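Local coordinates for protein beta-porphyranase A (Bacteroides plebeius, PDB 4AW7) that hydrolyses the sulfated red-algal polysaccharide porphyran at its beta-D-galactose-(1->4)-alpha-L-galactose-6-sulfate linkages, releasing mostly disaccharides, at residues S245-V250 with R544-M550; V24-R30 with E371-I375. One frame throughout, in Å; residues are numbered along the deposited sequence.

Interaction 1 (S245-V250 with R544-M550)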
ATOM      1  N   SER A 245       3.712   4.532 -11.106  1.00  7.48           N
ATOM      2  CA  SER A 245       4.357   3.328 -11.635  1.00  7.83           C
ATOM      3  C   SER A 245       5.454   2.774 -10.751  1.00  6.95           C
ATOM      4  O   SER A 245       5.681   1.573 -10.744  1.00  7.42           O
ATOM      5  CB  SER A 245       4.885   3.555 -13.049  1.00  8.48           C
ATOM      6  OG  SER A 245       6.137   4.216 -13.067  1.00  9.68           O
ATOM      7  N   ASN A 246       6.175   3.617  -9.998  1.00  7.14           N
ATOM      8  CA  ASN A 246       7.246   3.071  -9.157  1.00  7.11           C
ATOM      9  C   ASN A 246       6.685   2.187  -8.042  1.00  6.97           C
ATOM     10  O   ASN A 246       7.131   1.064  -7.881  1.00  6.87           O
ATOM     11  CB  ASN A 246       8.106   4.198  -8.565  1.00  6.61           C
ATOM     12  CG  ASN A 246       9.084   3.712  -7.560  1.00  7.51           C
ATOM     13  OD1 ASN A 246       8.822   3.788  -6.354  1.00  8.08           O
ATOM     14  ND2 ASN A 246      10.205   3.149  -8.027  1.00  8.16           N
ATOM     15  N   SER A 247       5.693   2.692  -7.290  1.00  6.67           N
ATOM     16  CA  SER A 247       5.117   1.871  -6.234  1.00  7.17           C
ATOM     17  C   SER A 247       4.510   0.607  -6.814  1.00  7.24           C
ATOM     18  O   SER A 247       4.513  -0.437  -6.161  1.00  7.85           O
ATOM     19  CB  SER A 247       4.078   2.662  -5.417  1.00  7.70           C
ATOM     20  OG  SER A 247       2.978   3.111  -6.171  1.00  8.49           O
ATOM     21  N   GLU A 248       3.906   0.708  -8.005  1.00  6.98           N
ATOM     22  CA  GLU A 248       3.360  -0.476  -8.639  1.00  7.15           C
ATOM     23  C   GLU A 248       4.423  -1.550  -8.882  1.00  6.64           C
ATOM     24  O   GLU A 248       4.209  -2.721  -8.644  1.00  8.05           O
ATOM     25  CB  GLU A 248       2.625  -0.112  -9.941  1.00  8.03           C
ATOM     26  CG  GLU A 248       1.420   0.844  -9.779  1.00  8.82           C
ATOM     27  CD  GLU A 248       0.115   0.252  -9.281  1.00  9.04           C
ATOM     28  OE1 GLU A 248       0.034  -0.965  -9.024  1.00  8.08           O
ATOM     29  OE2 GLU A 248      -0.834   1.077  -9.175  1.00 10.52           O
ATOM     30  N   ALA A 249       5.592  -1.127  -9.380  1.00  7.24           N
ATOM     31  CA  ALA A 249       6.731  -2.035  -9.588  1.00  7.05           C
ATOM     32  C   ALA A 249       7.285  -2.562  -8.277  1.00  7.19           C
ATOM     33  O   ALA A 249       7.694  -3.716  -8.199  1.00  7.60           O
ATOM     34  CB  ALA A 249       7.856  -1.373 -10.382  1.00  8.32           C
ATOM     35  N   VAL A 250       7.378  -1.709  -7.262  1.00  6.97           N
ATOM     36  CA  VAL A 250       7.891  -2.108  -5.957  1.00  7.12           C
ATOM     37  C   VAL A 250       7.069  -3.281  -5.394  1.00  6.95           C
ATOM     38  O   VAL A 250       7.627  -4.291  -4.936  1.00  7.41           O
ATOM     39  CB  VAL A 250       7.887  -0.900  -4.991  1.00  7.19           C
ATOM     40  CG1 VAL A 250       8.008  -1.359  -3.535  1.00  8.85           C
ATOM     41  CG2 VAL A 250       9.028   0.067  -5.366  1.00  8.21           C
ATOM     42  N   ARG A 544      15.184  10.997 -11.696  1.00 19.42           N
ATOM     43  CA  ARG A 544      15.810   9.827 -11.113  1.00 19.04           C
ATOM     44  C   ARG A 544      16.893   9.411 -12.118  1.00 19.82           C
ATOM     45  O   ARG A 544      16.758   9.594 -13.313  1.00 24.64           O
ATOM     46  CB  ARG A 544      14.732   8.732 -10.843  1.00 18.67           C
ATOM     47  CG  ARG A 544      13.800   9.027  -9.618  1.00 19.14           C
ATOM     48  CD  ARG A 544      12.554   8.116  -9.487  1.00 18.78           C
ATOM     49  NE  ARG A 544      12.955   6.735  -9.686  1.00 18.32           N
ATOM     50  CZ  ARG A 544      13.300   5.861  -8.741  1.00 15.80           C
ATOM     51  NH1 ARG A 544      13.252   6.156  -7.456  1.00 19.74           N
ATOM     52  NH2 ARG A 544      13.719   4.682  -9.112  1.00 15.32           N
ATOM     53  N   ASN A 545      17.942   8.829 -11.652  1.00 18.95           N
ATOM     54  CA  ASN A 545      18.934   8.252 -12.502  1.00 17.63           C
ATOM     55  C   ASN A 545      18.494   6.897 -13.056  1.00 16.03           C
ATOM     56  O   ASN A 545      18.818   6.536 -14.214  1.00 15.27           O
ATOM     57  CB  ASN A 545      20.209   8.102 -11.646  1.00 18.13           C
ATOM     58  CG  ASN A 545      21.323   7.355 -12.354  1.00 22.10           C
ATOM     59  OD1 ASN A 545      21.744   7.743 -13.429  1.00 25.23           O
ATOM     60  ND2 ASN A 545      21.818   6.287 -11.727  1.00 26.51           N
ATOM     61  N   ILE A 546      17.726   6.135 -12.251  1.00 14.06           N
ATOM     62  CA  ILE A 546      17.206   4.845 -12.667  1.00 12.48           C
ATOM     63  C   ILE A 546      15.708   4.941 -12.705  1.00 11.31           C
ATOM     64  O   ILE A 546      15.075   5.306 -11.709  1.00 12.05           O
ATOM     65  CB  ILE A 546      17.615   3.688 -11.717  1.00 12.44           C
ATOM     66  CG1 ILE A 546      19.136   3.693 -11.463  1.00 14.97           C
ATOM     67  CG2 ILE A 546      17.079   2.368 -12.273  1.00 13.39           C
ATOM     68  CD1 ILE A 546      19.540   2.951 -10.184  1.00 21.64           C
ATOM     69  N   PHE A 547      15.133   4.593 -13.847  1.00 10.06           N
ATOM     70  CA  PHE A 547      13.697   4.403 -13.944  1.00  9.71           C
ATOM     71  C   PHE A 547      13.374   3.042 -13.369  1.00  8.93           C
ATOM     72  O   PHE A 547      13.935   2.042 -13.767  1.00 11.11           O
ATOM     73  CB  PHE A 547      13.218   4.407 -15.389  1.00 10.40           C
ATOM     74  CG  PHE A 547      11.726   4.143 -15.552  1.00 10.67           C
ATOM     75  CD1 PHE A 547      10.839   5.156 -15.419  1.00 11.25           C
ATOM     76  CD2 PHE A 547      11.252   2.856 -15.754  1.00 10.73           C
ATOM     77  CE1 PHE A 547       9.467   4.929 -15.540  1.00 12.68           C
ATOM     78  CE2 PHE A 547       9.870   2.625 -15.896  1.00 11.98           C
ATOM     79  CZ  PHE A 547       9.012   3.663 -15.781  1.00 11.63           C
ATOM     80  N   PHE A 548      12.481   2.998 -12.382  1.00  7.71           N
ATOM     81  CA  PHE A 548      11.946   1.734 -11.882  1.00  7.86           C
ATOM     82  C   PHE A 548      10.447   1.870 -11.809  1.00  7.58           C
ATOM     83  O   PHE A 548       9.934   2.648 -11.010  1.00  7.42           O
ATOM     84  CB  PHE A 548      12.540   1.331 -10.538  1.00  7.36           C
ATOM     85  CG  PHE A 548      12.067  -0.020 -10.071  1.00  7.40           C
ATOM     86  CD1 PHE A 548      12.213  -1.145 -10.868  1.00  8.66           C
ATOM     87  CD2 PHE A 548      11.489  -0.184  -8.821  1.00  7.99           C
ATOM     88  CE1 PHE A 548      11.774  -2.362 -10.473  1.00  8.26           C
ATOM     89  CE2 PHE A 548      11.070  -1.451  -8.378  1.00  8.88           C
ATOM     90  CZ  PHE A 548      11.223  -2.538  -9.206  1.00  8.14           C
ATOM     91  N   GLY A 549       9.754   1.178 -12.714  1.00  7.74           N
ATOM     92  CA  GLY A 549       8.321   1.379 -12.834  1.00  8.13           C
ATOM     93  C   GLY A 549       7.660   0.243 -13.583  1.00  7.81           C
ATOM     94  O   GLY A 549       8.296  -0.423 -14.404  1.00  8.44           O
ATOM     95  N   MET A 550       6.366   0.072 -13.310  1.00  8.04           N
ATOM     96  CA  MET A 550       5.506  -0.846 -13.986  1.00  7.88           C
ATOM     97  C   MET A 550       4.737  -0.093 -15.069  1.00  8.52           C
ATOM     98  O   MET A 550       4.086   0.917 -14.789  1.00  9.11           O
ATOM     99  CB  MET A 550       4.548  -1.451 -12.954  1.00  8.47           C
ATOM    100  CG  MET A 550       3.632  -2.579 -13.494  1.00  8.90           C
ATOM    101  SD  MET A 550       2.254  -2.073 -14.574  1.00  9.41           S
ATOM    102  CE  MET A 550       1.271  -1.081 -13.430  1.00 10.15           C
TER
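Ala249 and Asn246 set the first turns of helix 245-262 against strand 546-555; the axes of the short segments 245-250 and 546-550 approach to 5.3 Å at 75°. The methyl of Ala249 lies over one face of the Phe548 ring, a CH-pi contact with CB 3.9 Å from the centroid. Val250 CG2 touches the same ring at CE2. The backbones come nearest at Asn246 and Gly549, their CA atoms 4.2 Å apart. Two hydrogen bonds fix this part. Ser245 O receives Met550 N (3.1 Å) on one face of its carbonyl plane and Ala249 N of its own helix on the other. Asn246, its CG anti to the backbone N (chi1 172°), extends ND2 to Phe548 O (3.0 Å), which lies close to the amide plane, while OD1 is taken by Arg242. With an alanine at Phe548, the Ala249 methyl and Val250 CG2 would probably lose the ring they rest on, opening a gap beside the helix. Contact thins toward the partly exposed Arg544: its guanidinium reaches Asn246 only by a face, ND2 to NH2 at 4.0 Å, and pairs with Glu201. Glu248 lays CB against Met550 CB, then leads away, OE1 forming salt bridges with Arg307 and Arg508. The contact seats an outer helix of the parallel-stranded catalytic barrel, following strand 225-233 and flanked by helix 293-305, on the edge strand of the five-stranded C-terminal sheet, beside strand 503-514.

Interaction 2 (V24-R30 with E371-I375); sequences VDYNTRR and ERVDI
Asp25 and Asp374 form an antiparallel hydrogen-bonded pair, with Asp25 N giving a nearly straight bond to Asp374 O (2.9 Å); the return bond is weak. Asp374 N instead makes its shorter bond to Thr28 O (2.9 Å), and Arg30 N donates to Arg372 O. On the face carrying Val24 and Ile375, the two side chains run side by side, Val24 CG2 pressed to 3.3 Å from Ile375 CD1, tighter than usual for carbons. Val373 CB sits against the carbonyl oxygens of Asp25 and Thr28. At the far end, Arg29 NH1 makes a salt bridge to Glu371 OE2 (2.8 Å), on the syn side though 30° out of the carboxylate plane; the bend at chi3 (53°) turns the guanidinium so that this oxygen lies at its edge, the two planes 70° apart. A type I beta turn from Asp25 to Thr28 takes the chain round a corner, from strand 21-25 of the ten-stranded sheet to strand 29-32 at the edge of the five-stranded sheet, and strand 371-377 pairs with both arms. Asp25 steadies the turn: OD1 accepts Asn27 N in an Asx turn, and Thr28 OG1 donates to Asp25 OD2 (2.8 Å), which also pairs with Lys412. Arg30 stretches past Asp374, and a water links its NH1 to Val373 O. Farther out, Glu586 and Glu306 hold the Arg30 guanidinium, Arg504 pairs with Asp374, and Ile471 of strand 469-484 packs against Thr28, Arg30 and Asp374.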
ATOM      1  N   VAL A  24     -18.118   3.274 -16.744  1.00 15.44           N
ATOM      2  CA  VAL A  24     -18.600   2.588 -15.559  1.00 14.50           C
ATOM      3  C   VAL A  24     -19.784   1.719 -15.976  1.00 14.14           C
ATOM      4  O   VAL A  24     -20.677   2.200 -16.666  1.00 16.76           O
ATOM      5  CB  VAL A  24     -19.074   3.567 -14.448  1.00 15.12           C
ATOM      6  CG1 VAL A  24     -19.525   2.847 -13.185  1.00 16.00           C
ATOM      7  CG2 VAL A  24     -17.985   4.589 -14.116  1.00 18.67           C
ATOM      8  N   ASP A  25     -19.816   0.465 -15.547  1.00 13.26           N
ATOM      9  CA  ASP A  25     -20.964  -0.405 -15.774  1.00 12.92           C
ATOM     10  C   ASP A  25     -21.460  -0.887 -14.427  1.00 12.44           C
ATOM     11  O   ASP A  25     -20.955  -1.874 -13.885  1.00 12.41           O
ATOM     12  CB  ASP A  25     -20.626  -1.560 -16.678  1.00 14.73           C
ATOM     13  CG  ASP A  25     -21.825  -2.414 -17.005  1.00 16.54           C
ATOM     14  OD1 ASP A  25     -22.930  -2.116 -16.507  1.00 17.03           O
ATOM     15  OD2 ASP A  25     -21.584  -3.415 -17.701  1.00 24.41           O
ATOM     16  N   TYR A  26     -22.443  -0.177 -13.873  1.00 12.10           N
ATOM     17  CA  TYR A  26     -22.967  -0.534 -12.583  1.00 12.49           C
ATOM     18  C   TYR A  26     -23.859  -1.773 -12.601  1.00 12.58           C
ATOM     19  O   TYR A  26     -24.325  -2.199 -11.544  1.00 14.00           O
ATOM     20  CB  TYR A  26     -23.649   0.671 -11.874  1.00 13.26           C
ATOM     21  CG  TYR A  26     -24.769   1.288 -12.698  1.00 13.94           C
ATOM     22  CD1 TYR A  26     -26.044   0.703 -12.753  1.00 16.12           C
ATOM     23  CD2 TYR A  26     -24.565   2.455 -13.434  1.00 15.91           C
ATOM     24  CE1 TYR A  26     -27.067   1.259 -13.515  1.00 18.09           C
ATOM     25  CE2 TYR A  26     -25.569   3.008 -14.202  1.00 17.88           C
ATOM     26  CZ  TYR A  26     -26.821   2.418 -14.239  1.00 17.93           C
ATOM     27  OH  TYR A  26     -27.814   3.002 -15.009  1.00 21.81           O
ATOM     28  N   ASN A  27     -24.098  -2.334 -13.785  1.00 12.61           N
ATOM     29  CA  ASN A  27     -24.784  -3.613 -13.899  1.00 13.16           C
ATOM     30  C   ASN A  27     -23.851  -4.804 -13.970  1.00 12.36           C
ATOM     31  O   ASN A  27     -24.302  -5.929 -14.055  1.00 12.95           O
ATOM     32  CB  ASN A  27     -25.703  -3.605 -15.140  1.00 14.67           C
ATOM     33  CG  ASN A  27     -26.790  -2.570 -15.022  1.00 19.56           C
ATOM     34  OD1 ASN A  27     -26.755  -1.569 -15.728  1.00 25.52           O
ATOM     35  ND2 ASN A  27     -27.665  -2.728 -14.039  1.00 24.44           N
ATOM     36  N   THR A  28     -22.543  -4.565 -13.879  1.00 11.79           N
ATOM     37  CA  THR A  28     -21.560  -5.657 -13.837  1.00 10.91           C
ATOM     38  C   THR A  28     -20.802  -5.563 -12.532  1.00 10.52           C
ATOM     39  O   THR A  28     -20.128  -4.565 -12.284  1.00 10.69           O
ATOM     40  CB  THR A  28     -20.617  -5.579 -15.039  1.00 11.69           C
ATOM     41  OG1 THR A  28     -21.388  -5.753 -16.236  1.00 13.34           O
ATOM     42  CG2 THR A  28     -19.547  -6.665 -14.991  1.00 12.67           C
ATOM     43  N   ARG A  29     -20.932  -6.589 -11.704  1.00  9.44           N
ATOM     44  CA  ARG A  29     -20.191  -6.660 -10.466  1.00 10.23           C
ATOM     45  C   ARG A  29     -18.737  -7.042 -10.772  1.00  9.56           C
ATOM     46  O   ARG A  29     -18.515  -7.938 -11.576  1.00 11.46           O
ATOM     47  CB  ARG A  29     -20.849  -7.673  -9.537  1.00 10.85           C
ATOM     48  CG  ARG A  29     -20.135  -7.868  -8.220  1.00 12.20           C
ATOM     49  CD  ARG A  29     -20.979  -8.537  -7.197  1.00 14.18           C
ATOM     50  NE  ARG A  29     -21.575  -9.801  -7.674  1.00 16.38           N
ATOM     51  CZ  ARG A  29     -22.041 -10.754  -6.878  1.00 20.02           C
ATOM     52  NH1 ARG A  29     -21.970 -10.634  -5.549  1.00 21.30           N
ATOM     53  NH2 ARG A  29     -22.495 -11.873  -7.436  1.00 22.55           N
ATOM     54  N   ARG A  30     -17.773  -6.437 -10.107  1.00  8.48           N
ATOM     55  CA  ARG A  30     -16.365  -6.726 -10.336  1.00  7.87           C
ATOM     56  C   ARG A  30     -15.756  -7.352  -9.091  1.00  7.50           C
ATOM     57  O   ARG A  30     -16.025  -6.927  -7.954  1.00  8.54           O
ATOM     58  CB  ARG A  30     -15.617  -5.460 -10.779  1.00  7.80           C
ATOM     59  CG  ARG A  30     -14.116  -5.657 -11.018  1.00  8.99           C
ATOM     60  CD  ARG A  30     -13.562  -4.577 -11.934  1.00  8.32           C
ATOM     61  NE  ARG A  30     -12.118  -4.701 -12.106  1.00  8.63           N
ATOM     62  CZ  ARG A  30     -11.207  -4.129 -11.331  1.00  8.64           C
ATOM     63  NH1 ARG A  30     -11.554  -3.350 -10.296  1.00  8.68           N
ATOM     64  NH2 ARG A  30      -9.924  -4.363 -11.593  1.00  9.36           N
ATOM     65  N   GLU A 371     -20.058  -3.223  -3.232  1.00  8.23           N
ATOM     66  CA  GLU A 371     -19.424  -4.116  -4.184  1.00  8.33           C
ATOM     67  C   GLU A 371     -18.812  -3.324  -5.307  1.00  8.01           C
ATOM     68  O   GLU A 371     -19.415  -2.413  -5.870  1.00  8.49           O
ATOM     69  CB  GLU A 371     -20.431  -5.104  -4.737  1.00  9.10           C
ATOM     70  CG  GLU A 371     -20.848  -6.149  -3.671  1.00 13.19           C
ATOM     71  CD  GLU A 371     -21.911  -7.095  -4.137  1.00 14.04           C
ATOM     72  OE1 GLU A 371     -22.960  -6.601  -4.563  1.00 15.75           O
ATOM     73  OE2 GLU A 371     -21.703  -8.316  -4.021  1.00 17.99           O
ATOM     74  N   ARG A 372     -17.593  -3.663  -5.674  1.00  7.54           N
ATOM     75  CA  ARG A 372     -16.999  -3.108  -6.862  1.00  7.33           C
ATOM     76  C   ARG A 372     -17.898  -3.368  -8.059  1.00  7.61           C
ATOM     77  O   ARG A 372     -18.485  -4.446  -8.179  1.00  8.03           O
ATOM     78  CB  ARG A 372     -15.631  -3.751  -7.110  1.00  7.59           C
ATOM     79  CG  ARG A 372     -14.564  -3.290  -6.175  1.00  7.24           C
ATOM     80  CD  ARG A 372     -13.363  -4.209  -6.237  1.00  7.11           C
ATOM     81  NE  ARG A 372     -12.222  -3.679  -5.476  1.00  7.24           N
ATOM     82  CZ  ARG A 372     -12.092  -3.750  -4.157  1.00  6.88           C
ATOM     83  NH1 ARG A 372     -12.968  -4.377  -3.375  1.00  7.43           N
ATOM     84  NH2 ARG A 372     -11.051  -3.170  -3.583  1.00  7.01           N
ATOM     85  N   VAL A 373     -17.952  -2.380  -8.948  1.00  8.14           N
ATOM     86  CA  VAL A 373     -18.582  -2.555 -10.253  1.00  8.79           C
ATOM     87  C   VAL A 373     -17.576  -2.275 -11.345  1.00  9.14           C
ATOM     88  O   VAL A 373     -16.512  -1.699 -11.095  1.00  9.88           O
ATOM     89  CB  VAL A 373     -19.867  -1.718 -10.438  1.00  8.50           C
ATOM     90  CG1 VAL A 373     -20.900  -2.153  -9.348  1.00 10.56           C
ATOM     91  CG2 VAL A 373     -19.566  -0.220 -10.381  1.00 10.99           C
ATOM     92  N   ASP A 374     -17.886  -2.694 -12.572  1.00  9.12           N
ATOM     93  CA  ASP A 374     -16.873  -2.579 -13.602  1.00  9.72           C
ATOM     94  C   ASP A 374     -16.588  -1.132 -13.943  1.00  9.86           C
ATOM     95  O   ASP A 374     -17.507  -0.330 -14.077  1.00 10.82           O
ATOM     96  CB  ASP A 374     -17.219  -3.399 -14.840  1.00  9.87           C
ATOM     97  CG  ASP A 374     -16.018  -3.667 -15.694  1.00 11.51           C
ATOM     98  OD1 ASP A 374     -14.908  -3.748 -15.157  1.00 11.84           O
ATOM     99  OD2 ASP A 374     -16.150  -3.766 -16.908  1.00 16.17           O
ATOM    100  N   ILE A 375     -15.322  -0.813 -14.123  1.00 11.15           N
ATOM    101  CA  ILE A 375     -14.918   0.536 -14.492  1.00 11.61           C
ATOM    102  C   ILE A 375     -13.608   0.411 -15.209  1.00 13.21           C
ATOM    103  O   ILE A 375     -12.814  -0.434 -14.853  1.00 16.90           O
ATOM    104  CB  ILE A 375     -14.934   1.588 -13.234  1.00 14.74           C
ATOM    105  CG1 ILE A 375     -14.690   3.023 -13.736  1.00 14.23           C
ATOM    106  CG2 ILE A 375     -14.030   1.178 -12.088  1.00 16.88           C
ATOM    107  CD1 ILE A 375     -15.005   4.136 -12.696  1.00 15.48           C
TER
HETATM  108  O   HOH W   1     -14.116  -2.157  -9.695  1.00  8.94           O

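From the N terminus, strands 21-25 and 29-32 come first, then the catalytic domain with its parallel beta sheet and helix 245-262. Interaction 2 closes the chain over 340 residues when strand 371-377 returns to the N-terminal strands. Interaction 1 closes a second loop of 293 residues, from helix 245-262 to strand 546-555. Because 245-250 falls inside the first loop and 544-550 beyond it, the two loops cross without nesting. Strands 29-32 and 546-555 are the opposite outermost strands of one five-stranded sheet, so the contacts meet its two edges, their centres about 30 Å apart. Interaction 1 ties that sheet to the catalytic domain; interaction 2 ties it to the ten-stranded sheet.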